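Local coordinates for protein Tas1 (Pseudomonas aeruginosa, PDB 6OX6) that pyrophosphorylates adenosine nucleotides to make (p)ppApp, depleting ADP and ATP in competitor cells as a toxin exported by type VI secretion, at residues I370-S375 with R427-A432; E374-A379 with D386-V391. All coordinates share one frame; numbering follows the deposited sequence.

Contact 1: residues I370-S375 with R427-A432. With ACT (acetate ion), chain I.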
loop_
_atom_site.group_PDB
_atom_site.type_symbol
_atom_site.label_atom_id
_atom_site.label_comp_id
_atom_site.label_asym_id
_atom_site.label_seq_id
_atom_site.Cartn_x
_atom_site.Cartn_y
_atom_site.Cartn_z
ATOM N N ILE A 370 -8.284 11.658 1.923
ATOM C CA ILE A 370 -7.342 11.692 3.041
ATOM C C ILE A 370 -8.063 12.042 4.336
ATOM O O ILE A 370 -7.815 11.440 5.388
ATOM C CB ILE A 370 -6.204 12.676 2.746
ATOM C CG1 ILE A 370 -5.240 12.030 1.735
ATOM C CG2 ILE A 370 -5.485 13.059 4.087
ATOM C CD1 ILE A 370 -4.394 13.008 0.967
ATOM N N TYR A 371 -8.955 13.027 4.282
ATOM C CA TYR A 371 -9.834 13.306 5.406
ATOM C C TYR A 371 -10.527 12.037 5.877
ATOM O O TYR A 371 -10.580 11.738 7.076
ATOM C CB TYR A 371 -10.872 14.352 4.991
ATOM C CG TYR A 371 -11.840 14.702 6.073
ATOM C CD1 TYR A 371 -13.161 14.269 6.028
ATOM C CD2 TYR A 371 -11.438 15.470 7.150
ATOM C CE1 TYR A 371 -14.058 14.604 7.039
ATOM C CE2 TYR A 371 -12.306 15.801 8.161
ATOM C CZ TYR A 371 -13.614 15.362 8.098
ATOM O OH TYR A 371 -14.464 15.706 9.117
ATOM N N ALA A 372 -11.044 11.268 4.927
ATOM C CA ALA A 372 -11.819 10.087 5.269
ATOM C C ALA A 372 -10.949 9.024 5.915
ATOM O O ALA A 372 -11.351 8.404 6.909
ATOM C CB ALA A 372 -12.491 9.538 4.015
ATOM N N LYS A 373 -9.755 8.810 5.375
ATOM C CA LYS A 373 -8.954 7.679 5.798
ATOM C C LYS A 373 -8.155 7.958 7.068
ATOM O O LYS A 373 -8.120 7.113 7.968
ATOM C CB LYS A 373 -8.004 7.269 4.676
ATOM C CG LYS A 373 -6.978 6.240 5.122
ATOM C CD LYS A 373 -5.989 5.961 3.988
ATOM C CE LYS A 373 -4.839 5.102 4.473
ATOM N NZ LYS A 373 -3.890 4.800 3.381
ATOM N N GLU A 374 -7.488 9.108 7.152
ATOM C CA GLU A 374 -6.518 9.353 8.211
ATOM C C GLU A 374 -7.163 10.017 9.436
ATOM O O GLU A 374 -8.159 10.739 9.345
ATOM C CB GLU A 374 -5.387 10.244 7.709
ATOM C CG GLU A 374 -4.755 9.813 6.409
ATOM C CD GLU A 374 -3.796 8.632 6.576
ATOM O OE1 GLU A 374 -3.771 8.002 7.663
ATOM O OE2 GLU A 374 -3.060 8.343 5.607
ATOM N N SER A 375 -6.553 9.787 10.594
ATOM C CA SER A 375 -6.941 10.526 11.788
ATOM C C SER A 375 -6.831 12.022 11.535
ATOM O O SER A 375 -6.119 12.479 10.633
ATOM C CB SER A 375 -6.049 10.140 12.973
ATOM O OG SER A 375 -4.722 10.647 12.785
ATOM N N ARG A 427 -16.488 -0.022 2.892
ATOM C CA ARG A 427 -16.913 0.381 1.557
ATOM C C ARG A 427 -18.060 1.371 1.642
ATOM O O ARG A 427 -18.081 2.373 0.915
ATOM C CB ARG A 427 -17.356 -0.834 0.737
ATOM C CG ARG A 427 -16.232 -1.798 0.396
ATOM C CD ARG A 427 -16.676 -2.804 -0.688
ATOM N NE ARG A 427 -17.799 -3.619 -0.241
ATOM C CZ ARG A 427 -17.672 -4.713 0.515
ATOM N NH1 ARG A 427 -16.463 -5.135 0.894
ATOM N NH2 ARG A 427 -18.751 -5.403 0.870
ATOM N N ALA A 428 -19.020 1.105 2.530
ATOM C CA ALA A 428 -20.132 2.038 2.687
ATOM C C ALA A 428 -19.629 3.401 3.159
ATOM O O ALA A 428 -20.137 4.446 2.734
ATOM C CB ALA A 428 -21.158 1.457 3.657
ATOM N N TYR A 429 -18.600 3.411 4.011
ATOM C CA TYR A 429 -18.077 4.677 4.513
ATOM C C TYR A 429 -17.434 5.470 3.391
ATOM O O TYR A 429 -17.788 6.631 3.151
ATOM C CB TYR A 429 -17.073 4.409 5.643
ATOM C CG TYR A 429 -16.350 5.639 6.165
ATOM C CD1 TYR A 429 -16.989 6.559 7.013
ATOM C CD2 TYR A 429 -15.008 5.848 5.857
ATOM C CE1 TYR A 429 -16.296 7.675 7.507
ATOM C CE2 TYR A 429 -14.326 6.953 6.330
ATOM C CZ TYR A 429 -14.966 7.859 7.138
ATOM O OH TYR A 429 -14.225 8.932 7.591
ATOM N N TYR A 430 -16.478 4.863 2.696
ATOM C CA TYR A 430 -15.793 5.571 1.621
ATOM C C TYR A 430 -16.735 5.943 0.494
ATOM O O TYR A 430 -16.499 6.944 -0.186
ATOM C CB TYR A 430 -14.674 4.716 1.062
ATOM C CG TYR A 430 -13.426 4.727 1.911
ATOM C CD1 TYR A 430 -12.879 5.930 2.383
ATOM C CD2 TYR A 430 -12.781 3.541 2.235
ATOM C CE1 TYR A 430 -11.697 5.935 3.156
ATOM C CE2 TYR A 430 -11.589 3.542 2.981
ATOM C CZ TYR A 430 -11.070 4.739 3.434
ATOM O OH TYR A 430 -9.892 4.695 4.174
ATOM N N ASP A 431 -17.774 5.130 0.253
ATOM C CA ASP A 431 -18.768 5.477 -0.765
ATOM C C ASP A 431 -19.544 6.726 -0.386
ATOM O O ASP A 431 -19.843 7.562 -1.251
ATOM C CB ASP A 431 -19.743 4.323 -0.980
ATOM C CG ASP A 431 -19.183 3.257 -1.897
ATOM O OD1 ASP A 431 -18.101 3.483 -2.491
ATOM O OD2 ASP A 431 -19.830 2.192 -2.019
ATOM N N ALA A 432 -19.924 6.856 0.889
ATOM C CA ALA A 432 -20.618 8.073 1.297
ATOM C C ALA A 432 -19.729 9.295 1.091
ATOM O O ALA A 432 -20.202 10.346 0.653
ATOM C CB ALA A 432 -21.079 7.974 2.752
HETATM C C ACT I . -2.766 8.048 2.019
HETATM O O ACT I . -2.569 6.830 2.306
HETATM O OXT ACT I . -2.849 9.040 2.800
HETATM C CH3 ACT I . -2.921 8.354 0.471
#

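Contact 2: residues E374-A379 with D386-V391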
loop_
_atom_site.group_PDB
_atom_site.type_symbol
_atom_site.label_atom_id
_atom_site.label_comp_id
_atom_site.label_asym_id
_atom_site.label_seq_id
_atom_site.Cartn_x
_atom_site.Cartn_y
_atom_site.Cartn_z
ATOM N N GLU A 374 -7.488 9.108 7.152
ATOM C CA GLU A 374 -6.518 9.353 8.211
ATOM C C GLU A 374 -7.163 10.017 9.436
ATOM O O GLU A 374 -8.159 10.739 9.345
ATOM C CB GLU A 374 -5.387 10.244 7.709
ATOM C CG GLU A 374 -4.755 9.813 6.409
ATOM C CD GLU A 374 -3.796 8.632 6.576
ATOM O OE1 GLU A 374 -3.771 8.002 7.663
ATOM O OE2 GLU A 374 -3.060 8.343 5.607
ATOM N N SER A 375 -6.553 9.787 10.594
ATOM C CA SER A 375 -6.941 10.526 11.788
ATOM C C SER A 375 -6.831 12.022 11.535
ATOM O O SER A 375 -6.119 12.479 10.633
ATOM C CB SER A 375 -6.049 10.140 12.973
ATOM O OG SER A 375 -4.722 10.647 12.785
ATOM N N GLU A 376 -7.540 12.801 12.350
ATOM C CA GLU A 376 -7.493 14.253 12.195
ATOM C C GLU A 376 -6.061 14.781 12.230
ATOM O O GLU A 376 -5.672 15.594 11.378
ATOM C CB GLU A 376 -8.334 14.941 13.272
ATOM C CG GLU A 376 -8.085 16.434 13.333
ATOM C CD GLU A 376 -8.957 17.137 14.357
ATOM O OE1 GLU A 376 -9.841 16.483 14.954
ATOM O OE2 GLU A 376 -8.795 18.360 14.520
ATOM N N ASP A 377 -5.278 14.362 13.239
ATOM C CA ASP A 377 -3.905 14.838 13.356
ATOM C C ASP A 377 -3.163 14.592 12.072
ATOM O O ASP A 377 -2.408 15.438 11.596
ATOM C CB ASP A 377 -3.167 14.137 14.497
ATOM C CG ASP A 377 -3.629 14.598 15.869
ATOM O OD1 ASP A 377 -4.184 15.715 15.987
ATOM O OD2 ASP A 377 -3.398 13.847 16.844
HETATM N N MSE A 378 -3.360 13.411 11.499
HETATM C CA MSE A 378 -2.680 13.036 10.270
HETATM C C MSE A 378 -3.146 13.826 9.079
HETATM O O MSE A 378 -2.308 14.271 8.266
HETATM C CB MSE A 378 -2.918 11.553 10.004
HETATM C CG MSE A 378 -1.733 10.717 10.472
HETATM SE SE MSE A 378 -0.066 11.470 9.739
HETATM C CE MSE A 378 -0.681 11.749 7.889
ATOM N N ALA A 379 -4.455 14.011 8.953
ATOM C CA ALA A 379 -5.019 14.732 7.840
ATOM C C ALA A 379 -4.623 16.191 7.918
ATOM O O ALA A 379 -4.363 16.820 6.886
ATOM C CB ALA A 379 -6.527 14.533 7.860
ATOM N N ASP A 386 -5.782 24.648 6.921
ATOM C CA ASP A 386 -6.887 25.314 6.230
ATOM C C ASP A 386 -7.622 24.370 5.281
ATOM O O ASP A 386 -8.859 24.355 5.249
ATOM C CB ASP A 386 -6.401 26.563 5.488
ATOM C CG ASP A 386 -5.621 27.519 6.391
ATOM O OD1 ASP A 386 -5.605 27.284 7.627
ATOM O OD2 ASP A 386 -5.067 28.523 5.873
ATOM N N THR A 387 -6.898 23.587 4.479
ATOM C CA THR A 387 -7.610 22.597 3.680
ATOM C C THR A 387 -8.384 21.640 4.577
ATOM O O THR A 387 -9.539 21.314 4.285
ATOM C CB THR A 387 -6.651 21.823 2.771
ATOM O OG1 THR A 387 -6.077 22.714 1.809
ATOM C CG2 THR A 387 -7.399 20.705 2.037
ATOM N N TYR A 388 -7.770 21.180 5.679
ATOM C CA TYR A 388 -8.482 20.274 6.580
ATOM C C TYR A 388 -9.810 20.881 6.991
ATOM O O TYR A 388 -10.862 20.243 6.884
ATOM C CB TYR A 388 -7.667 19.945 7.836
ATOM C CG TYR A 388 -8.451 19.054 8.777
ATOM C CD1 TYR A 388 -8.319 17.680 8.724
ATOM C CD2 TYR A 388 -9.367 19.580 9.689
ATOM C CE1 TYR A 388 -9.058 16.846 9.561
ATOM C CE2 TYR A 388 -10.112 18.751 10.524
ATOM C CZ TYR A 388 -9.946 17.383 10.463
ATOM O OH TYR A 388 -10.670 16.543 11.293
ATOM N N ASP A 389 -9.776 22.123 7.467
ATOM C CA ASP A 389 -10.991 22.734 7.983
ATOM C C ASP A 389 -12.027 22.920 6.882
ATOM O O ASP A 389 -13.221 22.698 7.106
ATOM C CB ASP A 389 -10.657 24.060 8.671
ATOM C CG ASP A 389 -9.830 23.862 9.946
ATOM O OD1 ASP A 389 -9.989 22.784 10.577
ATOM O OD2 ASP A 389 -9.035 24.774 10.315
ATOM N N ALA A 390 -11.588 23.305 5.678
ATOM C CA ALA A 390 -12.516 23.412 4.554
ATOM C C ALA A 390 -13.163 22.067 4.240
ATOM O O ALA A 390 -14.382 21.987 4.036
ATOM C CB ALA A 390 -11.795 23.952 3.319
ATOM N N VAL A 391 -12.365 20.999 4.203
ATOM C CA VAL A 391 -12.910 19.694 3.847
ATOM C C VAL A 391 -13.872 19.204 4.921
ATOM O O VAL A 391 -14.947 18.678 4.615
ATOM C CB VAL A 391 -11.767 18.696 3.597
ATOM C CG1 VAL A 391 -12.298 17.271 3.552
ATOM C CG2 VAL A 391 -11.064 19.040 2.290
#

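Contact 1: residues I370-S375 with R427-A432
Ala372 and Lys373, on the last turn of helix 367-373, meet two consecutive tyrosines of helix 419-435, a helix-on-helix contact in an alpha/beta fold built round a mixed five-stranded sheet. The case illustrates how a small residue lets large rings approach a neighbouring backbone: the alpha carbons of Ala372 and Tyr430 lie 7.0 Å apart. The apolar part centres on the Ala372 methyl group. Its CB stands 3.8 Å from Tyr430 CE1, close to the plane of that ring and at its edge, while Tyr429 CE2 touches the same methyl at 3.9 Å. Tyr429 CD2 also lies over one face of the Tyr430 ring, toward its rim. Lys373 brings its aliphatic base across the Tyr430 hydroxyl, with CB 3.2 Å from OH.

Polar contact is made by Tyr429. With CG placed anti to the amide nitrogen (chi1 174°), the ring extends to the neighbouring helix, and Tyr429 OH lies 3.0 Å from Ala372 O. Pro398 O is an alternative acceptor for the one hydroxyl proton, and either carbonyl may receive it, while Gln401 N donates to Tyr429 OH. The hydroxyl is thus held to the loop before helix 402-410, with the Ala372 carbonyl also within reach.

The charged end of Lys373 leaves the interface. Its fully extended chain carries the ammonium group to an acetate ion, probably from the crystallisation liquor, where NZ donates a hydrogen bond of 2.6 Å to the acetate O.

Contact 2: residues E374-A379 with D386-V391
Tyr388 sets a ring edge against the Ala379 methyl and its phenol end against Glu376, pairing helix 385-393 with helix 376-383, consecutive helices separated by a tight turn. It is a compact example of a single aromatic side chain bridging from its own helix to a neighbouring one by van der Waals contact, with no hydrogen bond between the segments.

Along the second segment, Thr387 touches Pro367 of helix 367-373. Tyr388 follows: its CG is anti to the backbone N (chi1 178°), which carries the ring over to the other helix. The ring edge takes the Ala379 methyl in its plane, with Tyr388 CD1 3.7 Å from Ala379 CB. Farther out, the phenol end meets the extended Glu376 side chain at about a right angle, Tyr388 OH lying 3.3 Å from Glu376 CG, although the carboxylate and ring planes differ by just 15°. Asp389 then forms a salt bridge through OD1 to Arg380, which also pairs with Glu376 OE2; the arginine thus stands between two acidic groups, probably easing their mutual repulsion. Last comes Val391, packed on Pro367 and Tyr371, its amide N held by Thr387 O at 2.8 Å.

Contacts 1 and 2 start from the same stretch of chain, sharing Glu374 and Ser375 at the junction between helix 367-373 and helix 376-383. Contact 1 joins the earlier of these helices to helix 419-435, some 50 residues later in the chain, whereas contact 2 joins the later one to its immediate successor, helix 385-393. Their centres are 12 Å apart, on the same side of the chain's centre. Tyr371 links them directly: the Tyr371 and Tyr388 rings meet edge-to-face, with Tyr371 CE2 3.6 Å from Tyr388 OH, and Tyr371 CB is 3.6 Å from Val391 CG1. Helices 367-373, 376-383, 385-393 and 419-435 are thereby in a continuous chain of contacts.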